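Local coordinates for protein bradyzoite surface antigen BSR4 (Toxoplasma gondii, PDB 2JKS) that is a bradyzoite-stage surface antigen of the SAG1-related (SRS) family, binds zinc ions in the crystal and probably takes part in contacts at the parasite surface, at residues G38-T43 / L122-L127; V101-N106 / K132-G137; E194-T199 / I259-L264; T231-V234 / K239-K242; E235-F240 / D263-D268. All coordinates share one frame; numbering follows the deposited sequence.

Overall arrangement
The five contacts fall into two groups, one in each SRS domain of the elongated chain. Interactions 1 and 2 share the first domain, with centres about 12 Å apart, and touch where Val101 and Trp103 pack against Ala42, Thr43, Leu122 and Asp126. Interactions 3, 4 and 5 cluster in the second domain with centres about 9 to 13 Å apart; interaction 5 shares Asp263 and Leu264 with interaction 3, and Lys239 and Phe240 with interaction 4. The centres of interactions 1 and 3 are about 36 Å apart, their nearest atoms about 16 Å. Zinc ions are bound at interactions 1, 3 and 5, whereas interaction 2 lies away from the zinc sites.

Interaction 1. Residues G38-T43 / L122-L127; sequences GRMTAT and LHNEDL. With ZN (zinc ion), chain D.
Met40 O accepts a 2.7 Å hydrogen bond from Leu122 N, with an angle of 156° at the hydrogen, and so prolongs the antiparallel pairing of strands 41-47 and 116-121 past the ends of both. Beyond this bond the contact is carried by the Met40 side chain. Bends at chi2 (-66°) and chi3 (-94°) bring it against the loop 122-127 and set its CE methyl 3.3 Å from His123 O. The same methyl meets Asn124 OD1 at 3.4 Å, and it also meets the Leu127 side chain tip to tip, with CE 3.8 Å from Leu127 CG.

Within the loop, His123 N bonds to Asp126 OD2 at 2.9 Å from above the carboxylate plane. Arg99 forms a salt bridge to that same oxygen and also bonds to Glu125 OE2, so one arginine reaches both Asp126 and a zinc ligand. Across the start of the 3-10 turn 124-126, His123 ND1 and Glu125 OE2 bind one zinc ion, at 2.0 and 2.1 Å respectively. Glu121 accepts from His123 NE2 and would steady the imidazole behind the metal. The methionine thus lies against the loop after strand 116-121, which carries a two-residue zinc site in the beta sandwich of the first SRS domain.

Interaction 2. Residues V101-N106 / K132-G137; sequences VNWKVN and KAFVVG
Trp103 turns the NE1-CZ2 border of its indole against the CE1-CZ edge of the Phe134 ring. This is core packing of a beta sandwich, the fold of the SRS domain: Trp103 stands next to strand 104-105, at the margin of one sheet, while Phe134 and Val136 come from strand 132-141 of the other.

The two aromatic planes stand at 86°, with the centroids of the five-membered ring and the phenyl ring 5.6 Å apart. Even so the rings meet border to border: Phe134 CE1 lies near the indole plane, 3.5 Å from Trp103 NE1, and Trp103 CZ2 in turn lies near the phenyl plane, 3.9 Å from Phe134 CZ. The Phe134 ring reaches this position because chi1, at 67°, sets CG between the backbone N and the carbonyl carbon.

Two residues further along the strand, Val136 points toward the same tryptophan, as alternate residues of a strand do. Ile61 and Val65 of strand 53-67 and Leu120 of strand 116-121 also pack here, while Leu91 and Leu94 of helix 91-95 touch Phe134. The buried contact is made wholly of side chains. Val136 divides its two methyls along the indole border, CG1 lying 3.7 Å from Trp103 NE1 and CG2 4.1 Å from Trp103 CZ2.

Interaction 3. Residues E194-T199 / I259-L264; sequences EKNTLT and IPQTDL. With ZN (zinc ion), chain E.
Asn196 and Ile259 are joined by two hydrogen bonds, one through the main chain and one through a side-chain amide. In the first, Ile259 N donates to Asn196 O over 2.9 Å. In the second, Asn196 ND2 donates to Ile259 O, also over 2.9 Å. The acceptor lies close to the plane of the asparagine amide, but the donor stands 40° above the plane of the Ile259 carbonyl. What brings ND2 there is a chi1 of 65°, which tucks the amide between the backbone N and the carbonyl carbon.

The bond from Ile259 N to Asn196 O prolongs the pairing of antiparallel strands 197-201 and 254-258, one beginning and the other ending at this point, in a sheet of the beta sandwich of the second SRS domain. Beyond the last strand residue the Asn196 side-chain amide adds its own bond to Ile259 O.

Van der Waals contact is modest: the Gln261 chain crosses the asparagine at a slant, its CG 3.4 Å from Asn196 ND2, with the two amide planes 31° apart. Its own amide end is engaged elsewhere, Gln261 NE2 bonding to Thr193 O. Ile259 packs on Met191 of strand 187-191.

Metal coordination involves Glu194, whose CB points away from 259-264 and which binds a zinc ion through OE2 at 2.3 Å. His312 is the other protein ligand, and Glu194 OE1 accepts from His314 N. Both histidines belong to the C-terminal histidine run, probably a purification tag.

Interaction 4. Residues T231-V234 / K239-K242; sequences TRFV and KFLK
The Phe240 ring carries the CB of Phe233 over one face, centred on it: the carbon sits 3.5 Å from the ring centroid and 7° off the normal, a CH-pi contact. The Phe233 ring itself is nearly parallel to that of Phe240, the planes 22° apart. It is displaced so far along them, with centroids 5.2 Å apart, that the rings scarcely overlap. What touches between them is the Phe240 CE1-CZ end, with Phe240 CE1 3.8 Å from Phe233 CG and Phe240 CZ 3.9 Å from Phe233 CD2. A third flat group, the Arg232 guanidinium, has Val234 CG2 over the centre of one face, 3.8 Å above its plane.

The contact closes a short loop that follows strand 230-232, the partner of 216-218 in a two-stranded antiparallel sheet near the far end of the second SRS domain. Phe233 and Val234 begin a short 3-10 segment as the chain leaves the strand, and after the next few residues Phe240 folds back onto it. Further aromatic rings gather here: Phe271 meets Phe233 edge-to-face, Tyr217 and Trp245 meet it at inclined angles, and Trp244 touches Phe240.

Beside the rings, Val234 crosses the Phe240 side chain at about a right angle, its CG1 lying 3.9 Å from Phe240 CB. Phe240 reaches back across the loop through its first torsion, chi1 -179°, which carries CG to the far side of CB from the backbone nitrogen. Lys242 NZ makes a salt bridge with Glu215.

Interaction 5. Residues E235-F240 / D263-D268; sequences EIFPKF and DLPEAD. With ZN (zinc ion), chain C.
Phe237 and Pro265 lie side by side and point the same way, with Pro265 CD 3.8 Å from Phe237 CD1 and Pro265 CG 3.9 Å from Phe237 CE1. The phenyl ring meets the pyrrolidine obliquely, while Ile236 CG1 sits over the centre of one of its faces. Pro265 CB also rests 3.6 Å from Ile236 O. Phe271 and Val307 continue this apolar layer into the sandwich of the second SRS domain.

Lys239 and Asp263 make the other half of the contact, their side chains inclined to each other. With its chain extended beyond CG, the lysine runs past the carboxylate and brings CD, not NZ, closest, 3.1 Å from Asp263 OD1. The ammonium itself stands further off, with Lys239 NZ 4.0 Å from that oxygen. A type I turn from Phe237 to Phe240, closed by the bond from Phe240 N to Phe237 O, presents the lysine to the loop.

Glu266 binds zinc through OE1 at 2.1 Å, together with His310 of the probable C-terminal tag and a water that donates to Glu266 OE2 over 2.7 Å. The lysine charge probably exerts a longer-range attraction on Asp263, beyond a salt bridge, and a weaker one, if any, on Glu266, whose OE2 is 5.9 Å from Lys239 NZ. Close packing comes both from the lysine methylenes against the carboxylate and from the Phe237-Pro265 pair.

Interaction 1. Residues G38-T43 / L122-L127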
# COMPACT_ATOMS: atom_id res chain seq x y z
N GLY A 38 -6.38 -11.52 -0.26
CA GLY A 38 -7.51 -12.45 -0.51
C GLY A 38 -8.25 -12.24 -1.83
O GLY A 38 -9.06 -13.09 -2.24
N ARG A 39 -7.97 -11.12 -2.51
CA ARG A 39 -8.55 -10.85 -3.81
C ARG A 39 -7.49 -10.12 -4.59
O ARG A 39 -7.53 -8.94 -4.76
CB ARG A 39 -9.85 -10.01 -3.74
CG ARG A 39 -10.79 -10.37 -2.62
CD ARG A 39 -12.01 -9.48 -2.70
NE ARG A 39 -12.88 -9.91 -3.79
CZ ARG A 39 -14.02 -10.57 -3.61
NH1 ARG A 39 -14.45 -10.86 -2.37
NH2 ARG A 39 -14.75 -10.93 -4.67
N MET A 40 -6.52 -10.88 -5.04
CA MET A 40 -5.26 -10.37 -5.49
C MET A 40 -5.13 -10.36 -7.00
O MET A 40 -4.14 -9.85 -7.53
CB MET A 40 -4.15 -11.25 -4.89
CG MET A 40 -4.02 -11.14 -3.34
SD MET A 40 -3.45 -9.50 -2.85
CE MET A 40 -1.71 -9.79 -2.76
N THR A 41 -6.12 -10.92 -7.69
CA THR A 41 -6.07 -11.02 -9.14
C THR A 41 -7.22 -10.32 -9.82
O THR A 41 -8.38 -10.65 -9.56
CB THR A 41 -6.04 -12.48 -9.66
OG1 THR A 41 -4.88 -13.12 -9.16
CG2 THR A 41 -6.01 -12.50 -11.19
N ALA A 42 -6.90 -9.38 -10.70
CA ALA A 42 -7.90 -8.74 -11.54
C ALA A 42 -7.85 -9.28 -12.99
O ALA A 42 -6.79 -9.64 -13.48
CB ALA A 42 -7.68 -7.24 -11.54
N THR A 43 -9.00 -9.37 -13.66
CA THR A 43 -8.97 -9.63 -15.08
C THR A 43 -9.73 -8.57 -15.85
O THR A 43 -10.75 -8.06 -15.36
CB THR A 43 -9.44 -11.06 -15.47
OG1 THR A 43 -10.82 -11.19 -15.17
CG2 THR A 43 -8.67 -12.14 -14.70
N LEU A 122 -1.48 -9.51 -8.12
CA LEU A 122 -0.58 -9.03 -7.11
C LEU A 122 -0.15 -10.15 -6.17
O LEU A 122 -0.90 -11.11 -5.98
CB LEU A 122 -1.22 -7.88 -6.33
CG LEU A 122 -1.69 -6.73 -7.21
CD1 LEU A 122 -2.31 -5.69 -6.32
CD2 LEU A 122 -0.58 -6.17 -8.06
N HIS A 123 1.07 -10.04 -5.63
CA HIS A 123 1.62 -10.92 -4.60
C HIS A 123 1.60 -10.09 -3.29
O HIS A 123 1.43 -8.86 -3.32
CB HIS A 123 3.06 -11.44 -4.89
CG HIS A 123 3.21 -12.27 -6.14
ND1 HIS A 123 4.34 -13.03 -6.42
CD2 HIS A 123 2.36 -12.50 -7.18
CE1 HIS A 123 4.20 -13.64 -7.58
NE2 HIS A 123 2.99 -13.36 -8.04
N ASN A 124 1.75 -10.74 -2.15
CA ASN A 124 1.61 -10.01 -0.87
C ASN A 124 2.61 -8.89 -0.77
O ASN A 124 2.31 -7.77 -0.32
CB ASN A 124 1.67 -10.97 0.32
CG ASN A 124 0.36 -11.74 0.52
OD1 ASN A 124 -0.74 -11.31 0.11
ND2 ASN A 124 0.47 -12.89 1.18
N GLU A 125 3.80 -9.16 -1.29
CA GLU A 125 4.89 -8.18 -1.28
C GLU A 125 4.61 -6.98 -2.18
O GLU A 125 5.28 -5.93 -2.04
CB GLU A 125 6.24 -8.85 -1.59
CG GLU A 125 6.57 -9.21 -3.06
CD GLU A 125 6.12 -10.63 -3.49
OE1 GLU A 125 5.36 -11.28 -2.71
OE2 GLU A 125 6.53 -11.11 -4.59
N ASP A 126 3.59 -7.10 -3.06
CA ASP A 126 3.25 -5.99 -3.96
C ASP A 126 2.28 -5.02 -3.31
O ASP A 126 2.05 -3.92 -3.83
CB ASP A 126 2.63 -6.46 -5.28
CG ASP A 126 3.54 -7.36 -6.09
OD1 ASP A 126 4.77 -7.17 -6.12
OD2 ASP A 126 3.00 -8.24 -6.77
N LEU A 127 1.67 -5.44 -2.21
CA LEU A 127 0.62 -4.60 -1.57
C LEU A 127 1.27 -3.33 -1.01
O LEU A 127 2.27 -3.45 -0.32
CB LEU A 127 -0.11 -5.38 -0.48
CG LEU A 127 -1.00 -6.51 -0.98
CD1 LEU A 127 -1.60 -7.21 0.26
CD2 LEU A 127 -2.06 -5.92 -1.92
ZN ZN D . 5.96 -12.99 -5.26
O HOH W 1 -3.64 -12.88 -0.57

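Interaction 2. Residues V101-N106 / K132-G137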
# COMPACT_ATOMS: atom_id res chain seq x y z
N VAL A 101 5.78 -5.33 -11.69
CA VAL A 101 4.43 -5.93 -11.78
C VAL A 101 3.70 -5.33 -12.96
O VAL A 101 3.70 -4.11 -13.12
CB VAL A 101 3.52 -5.69 -10.49
CG1 VAL A 101 2.73 -6.97 -10.19
CG2 VAL A 101 4.31 -5.20 -9.29
N ASN A 102 3.11 -6.16 -13.81
CA ASN A 102 2.43 -5.63 -14.99
C ASN A 102 1.23 -6.48 -15.24
O ASN A 102 1.20 -7.67 -14.85
CB ASN A 102 3.28 -5.72 -16.28
CG ASN A 102 4.65 -5.11 -16.17
OD1 ASN A 102 5.66 -5.83 -16.17
ND2 ASN A 102 4.70 -3.80 -16.17
N TRP A 103 0.25 -5.88 -15.92
CA TRP A 103 -0.84 -6.65 -16.51
C TRP A 103 -0.21 -7.57 -17.55
O TRP A 103 0.74 -7.19 -18.20
CB TRP A 103 -1.81 -5.74 -17.23
CG TRP A 103 -2.74 -4.96 -16.33
CD1 TRP A 103 -2.51 -3.74 -15.77
CD2 TRP A 103 -4.05 -5.35 -15.91
NE1 TRP A 103 -3.60 -3.34 -15.02
CE2 TRP A 103 -4.58 -4.30 -15.11
CE3 TRP A 103 -4.85 -6.49 -16.15
CZ2 TRP A 103 -5.90 -4.34 -14.54
CZ3 TRP A 103 -6.13 -6.54 -15.59
CH2 TRP A 103 -6.64 -5.48 -14.77
N LYS A 104 -0.77 -8.76 -17.69
CA LYS A 104 -0.25 -9.76 -18.61
C LYS A 104 -1.33 -10.12 -19.59
O LYS A 104 -2.43 -10.48 -19.20
CB LYS A 104 0.16 -11.01 -17.87
CG LYS A 104 1.49 -10.89 -17.21
CD LYS A 104 1.75 -12.09 -16.39
CE LYS A 104 3.09 -11.94 -15.64
NZ LYS A 104 3.31 -13.20 -14.88
N VAL A 105 -0.99 -10.05 -20.87
CA VAL A 105 -1.89 -10.56 -21.90
C VAL A 105 -2.13 -12.09 -21.77
O VAL A 105 -1.23 -12.88 -21.44
CB VAL A 105 -1.42 -10.12 -23.32
CG1 VAL A 105 -0.32 -10.96 -23.78
CG2 VAL A 105 -2.59 -10.17 -24.30
N ASN A 106 -3.36 -12.51 -21.95
CA ASN A 106 -3.65 -13.92 -21.95
C ASN A 106 -3.39 -14.43 -23.38
O ASN A 106 -3.92 -13.91 -24.38
CB ASN A 106 -5.03 -14.23 -21.33
CG ASN A 106 -5.12 -13.75 -19.83
OD1 ASN A 106 -4.12 -13.29 -19.22
ND2 ASN A 106 -6.31 -13.88 -19.24
N LYS A 132 -3.99 2.80 -2.99
CA LYS A 132 -3.73 3.26 -4.34
C LYS A 132 -4.91 3.01 -5.28
O LYS A 132 -5.73 2.11 -5.07
CB LYS A 132 -2.48 2.57 -4.93
CG LYS A 132 -1.20 2.66 -4.08
CD LYS A 132 -0.61 4.09 -4.09
CE LYS A 132 0.62 4.13 -3.18
NZ LYS A 132 1.16 5.51 -3.19
N ALA A 133 -4.93 3.77 -6.36
CA ALA A 133 -5.86 3.56 -7.46
C ALA A 133 -5.17 3.81 -8.80
O ALA A 133 -4.32 4.71 -8.93
CB ALA A 133 -7.07 4.49 -7.30
N PHE A 134 -5.57 3.06 -9.81
CA PHE A 134 -5.14 3.35 -11.18
C PHE A 134 -6.31 3.12 -12.10
O PHE A 134 -7.38 2.66 -11.65
CB PHE A 134 -3.91 2.49 -11.57
CG PHE A 134 -4.18 0.98 -11.68
CD1 PHE A 134 -4.77 0.45 -12.85
CD2 PHE A 134 -3.84 0.12 -10.63
CE1 PHE A 134 -5.02 -0.88 -12.97
CE2 PHE A 134 -4.07 -1.28 -10.76
CZ PHE A 134 -4.65 -1.76 -11.94
N VAL A 135 -6.09 3.45 -13.37
CA VAL A 135 -7.13 3.39 -14.41
C VAL A 135 -6.49 2.69 -15.65
O VAL A 135 -5.32 2.91 -16.01
CB VAL A 135 -7.70 4.84 -14.78
CG1 VAL A 135 -8.38 4.86 -16.15
CG2 VAL A 135 -8.71 5.34 -13.74
N VAL A 136 -7.28 1.82 -16.26
CA VAL A 136 -6.99 1.20 -17.55
C VAL A 136 -8.34 1.28 -18.30
O VAL A 136 -9.39 1.56 -17.70
CB VAL A 136 -6.44 -0.29 -17.44
CG1 VAL A 136 -5.02 -0.37 -16.76
CG2 VAL A 136 -7.45 -1.23 -16.67
N GLY A 137 -8.32 1.05 -19.60
CA GLY A 137 -9.54 1.16 -20.36
C GLY A 137 -9.35 0.55 -21.74
O GLY A 137 -8.25 0.15 -22.09

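Interaction 3. Residues E194-T199 / I259-L264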
# COMPACT_ATOMS: atom_id res chain seq x y z
N GLU A 194 14.74 -13.63 25.55
CA GLU A 194 14.97 -14.32 24.28
C GLU A 194 14.58 -13.50 23.05
O GLU A 194 15.02 -13.82 21.92
CB GLU A 194 14.18 -15.61 24.23
CG GLU A 194 14.61 -16.63 25.29
CD GLU A 194 13.58 -17.71 25.51
OE1 GLU A 194 12.88 -18.17 24.59
OE2 GLU A 194 13.42 -18.10 26.65
N LYS A 195 13.73 -12.50 23.28
CA LYS A 195 13.24 -11.65 22.19
C LYS A 195 13.54 -10.22 22.56
O LYS A 195 12.63 -9.50 22.86
CB LYS A 195 11.71 -11.75 22.02
CG LYS A 195 11.10 -13.04 22.37
CD LYS A 195 10.80 -13.77 21.15
CE LYS A 195 9.51 -13.17 20.47
NZ LYS A 195 9.76 -13.12 18.99
N ASN A 196 14.82 -9.85 22.57
CA ASN A 196 15.25 -8.60 23.17
C ASN A 196 15.44 -7.49 22.14
O ASN A 196 15.96 -6.44 22.46
CB ASN A 196 16.55 -8.81 23.98
CG ASN A 196 17.71 -9.21 23.07
OD1 ASN A 196 17.50 -10.01 22.19
ND2 ASN A 196 18.89 -8.63 23.27
N THR A 197 14.96 -7.71 20.91
CA THR A 197 14.99 -6.66 19.88
C THR A 197 13.61 -6.24 19.36
O THR A 197 12.66 -6.94 19.51
CB THR A 197 15.89 -7.03 18.70
OG1 THR A 197 15.25 -8.05 17.93
CG2 THR A 197 17.24 -7.52 19.19
N LEU A 198 13.55 -5.06 18.77
CA LEU A 198 12.36 -4.55 18.14
C LEU A 198 12.80 -3.73 16.93
O LEU A 198 13.54 -2.79 17.09
CB LEU A 198 11.67 -3.62 19.14
CG LEU A 198 10.40 -2.96 18.59
CD1 LEU A 198 9.31 -3.95 18.13
CD2 LEU A 198 9.87 -1.92 19.66
N THR A 199 12.30 -4.07 15.74
CA THR A 199 12.55 -3.27 14.54
C THR A 199 11.25 -2.70 14.06
O THR A 199 10.28 -3.44 13.87
CB THR A 199 13.16 -4.11 13.42
OG1 THR A 199 14.35 -4.73 13.90
CG2 THR A 199 13.47 -3.23 12.16
N ILE A 259 17.60 -4.33 23.60
CA ILE A 259 17.80 -4.24 25.03
C ILE A 259 18.80 -5.33 25.39
O ILE A 259 18.47 -6.48 25.22
CB ILE A 259 16.48 -4.49 25.84
CG1 ILE A 259 15.41 -3.42 25.52
CG2 ILE A 259 16.74 -4.52 27.31
CD1 ILE A 259 14.00 -3.86 25.97
N PRO A 260 20.01 -4.97 25.89
CA PRO A 260 20.99 -6.01 26.27
C PRO A 260 20.35 -7.04 27.22
O PRO A 260 19.52 -6.70 28.09
CB PRO A 260 22.12 -5.20 26.95
CG PRO A 260 21.98 -3.81 26.39
CD PRO A 260 20.55 -3.61 26.10
N GLN A 261 20.64 -8.32 27.01
CA GLN A 261 19.78 -9.34 27.66
C GLN A 261 19.77 -9.31 29.18
O GLN A 261 18.81 -9.73 29.79
CB GLN A 261 20.07 -10.75 27.15
CG GLN A 261 19.87 -10.88 25.66
CD GLN A 261 20.25 -12.22 25.11
OE1 GLN A 261 21.43 -12.55 25.01
NE2 GLN A 261 19.26 -12.99 24.70
N THR A 262 20.84 -8.82 29.79
CA THR A 262 20.91 -8.67 31.24
C THR A 262 20.32 -7.35 31.76
O THR A 262 20.32 -7.10 32.98
CB THR A 262 22.38 -8.78 31.73
OG1 THR A 262 23.19 -7.73 31.18
CG2 THR A 262 22.98 -10.16 31.33
N ASP A 263 19.79 -6.53 30.86
CA ASP A 263 19.32 -5.16 31.20
C ASP A 263 17.78 -4.98 31.12
O ASP A 263 17.30 -3.85 31.16
CB ASP A 263 19.94 -4.16 30.25
CG ASP A 263 21.41 -3.87 30.54
OD1 ASP A 263 21.92 -4.23 31.60
OD2 ASP A 263 22.05 -3.26 29.68
N LEU A 264 17.06 -6.08 30.96
CA LEU A 264 15.60 -6.11 30.99
C LEU A 264 15.14 -5.71 32.40
O LEU A 264 15.84 -6.00 33.39
CB LEU A 264 15.09 -7.49 30.59
CG LEU A 264 15.11 -7.57 29.07
CD1 LEU A 264 15.97 -8.70 28.51
CD2 LEU A 264 13.72 -7.55 28.43
ZN ZN E . 15.14 -18.84 27.98

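Interaction 4. Residues T231-V234 / K239-K242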
# COMPACT_ATOMS: atom_id res chain seq x y z
N THR A 231 7.63 10.13 27.25
CA THR A 231 8.24 9.85 28.54
C THR A 231 9.56 9.20 28.26
O THR A 231 9.71 8.54 27.22
CB THR A 231 7.35 8.94 29.43
OG1 THR A 231 6.14 9.63 29.66
CG2 THR A 231 7.96 8.71 30.76
N ARG A 232 10.54 9.44 29.12
CA ARG A 232 11.87 8.94 28.90
C ARG A 232 11.97 7.40 29.14
O ARG A 232 11.36 6.88 30.07
CB ARG A 232 12.91 9.75 29.71
CG ARG A 232 12.93 11.28 29.32
CD ARG A 232 13.95 12.02 30.20
NE ARG A 232 15.33 11.63 29.90
CZ ARG A 232 16.32 11.54 30.80
NH1 ARG A 232 16.08 11.76 32.09
NH2 ARG A 232 17.55 11.17 30.41
N PHE A 233 12.65 6.70 28.22
CA PHE A 233 12.90 5.27 28.34
C PHE A 233 13.61 4.88 29.65
O PHE A 233 13.29 3.84 30.19
CB PHE A 233 13.73 4.73 27.18
CG PHE A 233 12.90 4.27 26.01
CD1 PHE A 233 12.07 3.13 26.11
CD2 PHE A 233 12.94 4.97 24.80
CE1 PHE A 233 11.30 2.72 25.00
CE2 PHE A 233 12.18 4.57 23.69
CZ PHE A 233 11.37 3.44 23.77
N VAL A 234 14.56 5.70 30.12
CA VAL A 234 15.22 5.42 31.44
C VAL A 234 14.23 5.22 32.57
O VAL A 234 14.57 4.56 33.55
CB VAL A 234 16.20 6.52 31.98
CG1 VAL A 234 17.55 6.46 31.29
CG2 VAL A 234 15.55 7.95 32.03
N LYS A 239 18.79 1.10 33.17
CA LYS A 239 20.10 0.99 32.48
C LYS A 239 20.14 1.52 31.00
O LYS A 239 21.18 1.41 30.29
CB LYS A 239 20.54 -0.49 32.51
CG LYS A 239 20.67 -1.04 33.95
CD LYS A 239 20.84 -2.55 33.98
CE LYS A 239 21.01 -3.06 35.42
NZ LYS A 239 20.77 -4.53 35.47
N PHE A 240 19.01 2.06 30.54
CA PHE A 240 18.87 2.53 29.16
C PHE A 240 20.03 3.44 28.72
O PHE A 240 20.46 4.31 29.48
CB PHE A 240 17.57 3.32 29.02
CG PHE A 240 17.31 3.83 27.62
CD1 PHE A 240 16.80 2.97 26.64
CD2 PHE A 240 17.56 5.18 27.30
CE1 PHE A 240 16.56 3.44 25.34
CE2 PHE A 240 17.32 5.67 26.03
CZ PHE A 240 16.80 4.81 25.04
N LEU A 241 20.49 3.25 27.49
CA LEU A 241 21.39 4.19 26.82
C LEU A 241 20.83 4.44 25.42
O LEU A 241 20.21 3.55 24.84
CB LEU A 241 22.78 3.57 26.64
CG LEU A 241 23.57 2.99 27.84
CD1 LEU A 241 24.91 2.46 27.39
CD2 LEU A 241 23.78 4.00 28.92
N LYS A 242 21.08 5.63 24.88
CA LYS A 242 20.70 5.99 23.50
C LYS A 242 21.21 4.98 22.49
O LYS A 242 20.57 4.76 21.46
CB LYS A 242 21.24 7.36 23.11
CG LYS A 242 20.41 8.54 23.52
CD LYS A 242 21.00 9.81 22.89
CE LYS A 242 20.21 10.23 21.73
NZ LYS A 242 20.34 11.72 21.62

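Interaction 5. Residues E235-F240 / D263-D268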
# COMPACT_ATOMS: atom_id res chain seq x y z
N GLU A 235 13.03 5.79 32.48
CA GLU A 235 12.05 5.68 33.56
C GLU A 235 11.51 4.26 33.74
O GLU A 235 11.00 3.93 34.83
CB GLU A 235 10.87 6.66 33.41
CG GLU A 235 11.18 8.10 33.79
CD GLU A 235 11.64 8.21 35.24
OE1 GLU A 235 10.84 7.82 36.16
OE2 GLU A 235 12.80 8.64 35.46
N ILE A 236 11.62 3.44 32.70
CA ILE A 236 11.17 2.04 32.72
C ILE A 236 12.33 1.05 32.58
O ILE A 236 12.23 -0.09 33.04
CB ILE A 236 10.01 1.76 31.71
CG1 ILE A 236 10.45 1.94 30.23
CG2 ILE A 236 8.80 2.61 32.08
CD1 ILE A 236 9.39 1.57 29.25
N PHE A 237 13.41 1.48 31.94
CA PHE A 237 14.65 0.71 31.80
C PHE A 237 15.77 1.54 32.43
O PHE A 237 16.49 2.30 31.74
CB PHE A 237 14.99 0.39 30.32
CG PHE A 237 13.84 -0.18 29.51
CD1 PHE A 237 12.95 -1.12 30.08
CD2 PHE A 237 13.66 0.20 28.19
CE1 PHE A 237 11.88 -1.65 29.34
CE2 PHE A 237 12.61 -0.32 27.44
CZ PHE A 237 11.72 -1.24 28.03
N PRO A 238 15.97 1.38 33.76
CA PRO A 238 16.99 2.18 34.46
C PRO A 238 18.38 2.20 33.81
O PRO A 238 19.05 3.20 33.85
CB PRO A 238 17.06 1.54 35.86
CG PRO A 238 15.70 0.90 36.07
CD PRO A 238 15.29 0.43 34.66
N LYS A 239 18.79 1.10 33.17
CA LYS A 239 20.10 0.99 32.48
C LYS A 239 20.14 1.52 31.00
O LYS A 239 21.18 1.41 30.29
CB LYS A 239 20.54 -0.49 32.51
CG LYS A 239 20.67 -1.04 33.95
CD LYS A 239 20.84 -2.55 33.98
CE LYS A 239 21.01 -3.06 35.42
NZ LYS A 239 20.77 -4.53 35.47
N PHE A 240 19.01 2.06 30.54
CA PHE A 240 18.87 2.53 29.16
C PHE A 240 20.03 3.44 28.72
O PHE A 240 20.46 4.31 29.48
CB PHE A 240 17.57 3.32 29.02
CG PHE A 240 17.31 3.83 27.62
CD1 PHE A 240 16.80 2.97 26.64
CD2 PHE A 240 17.56 5.18 27.30
CE1 PHE A 240 16.56 3.44 25.34
CE2 PHE A 240 17.32 5.67 26.03
CZ PHE A 240 16.80 4.81 25.04
N ASP A 263 19.79 -6.53 30.86
CA ASP A 263 19.32 -5.16 31.20
C ASP A 263 17.78 -4.98 31.12
O ASP A 263 17.30 -3.85 31.16
CB ASP A 263 19.94 -4.16 30.25
CG ASP A 263 21.41 -3.87 30.54
OD1 ASP A 263 21.92 -4.23 31.60
OD2 ASP A 263 22.05 -3.26 29.68
N LEU A 264 17.06 -6.08 30.96
CA LEU A 264 15.60 -6.11 30.99
C LEU A 264 15.14 -5.71 32.40
O LEU A 264 15.84 -6.00 33.39
CB LEU A 264 15.09 -7.49 30.59
CG LEU A 264 15.11 -7.57 29.07
CD1 LEU A 264 15.97 -8.70 28.51
CD2 LEU A 264 13.72 -7.55 28.43
N PRO A 265 13.98 -5.01 32.48
CA PRO A 265 13.48 -4.55 33.79
C PRO A 265 13.07 -5.73 34.70
O PRO A 265 12.81 -6.83 34.22
CB PRO A 265 12.25 -3.71 33.40
CG PRO A 265 11.74 -4.37 32.14
CD PRO A 265 13.05 -4.66 31.39
N GLU A 266 13.00 -5.45 36.00
CA GLU A 266 12.69 -6.46 37.00
C GLU A 266 11.20 -6.65 37.13
O GLU A 266 10.79 -7.59 37.79
CB GLU A 266 13.26 -6.07 38.37
CG GLU A 266 14.76 -6.11 38.46
CD GLU A 266 15.27 -7.50 38.20
OE1 GLU A 266 14.67 -8.46 38.74
OE2 GLU A 266 16.22 -7.63 37.45
N ALA A 267 10.41 -5.79 36.47
CA ALA A 267 8.98 -5.93 36.40
C ALA A 267 8.53 -5.63 34.97
O ALA A 267 9.25 -4.94 34.24
CB ALA A 267 8.30 -5.00 37.39
N ASP A 268 7.37 -6.16 34.59
CA ASP A 268 6.82 -6.02 33.22
C ASP A 268 6.60 -4.52 33.01
O ASP A 268 6.18 -3.82 33.95
CB ASP A 268 5.46 -6.68 33.12
CG ASP A 268 5.51 -8.19 33.14
OD1 ASP A 268 6.61 -8.74 33.28
OD2 ASP A 268 4.43 -8.76 33.00
ZN ZN C . 14.99 -10.46 38.23
O HOH W 2 15.88 -9.98 36.21
O HOH W 3 14.58 -10.66 39.97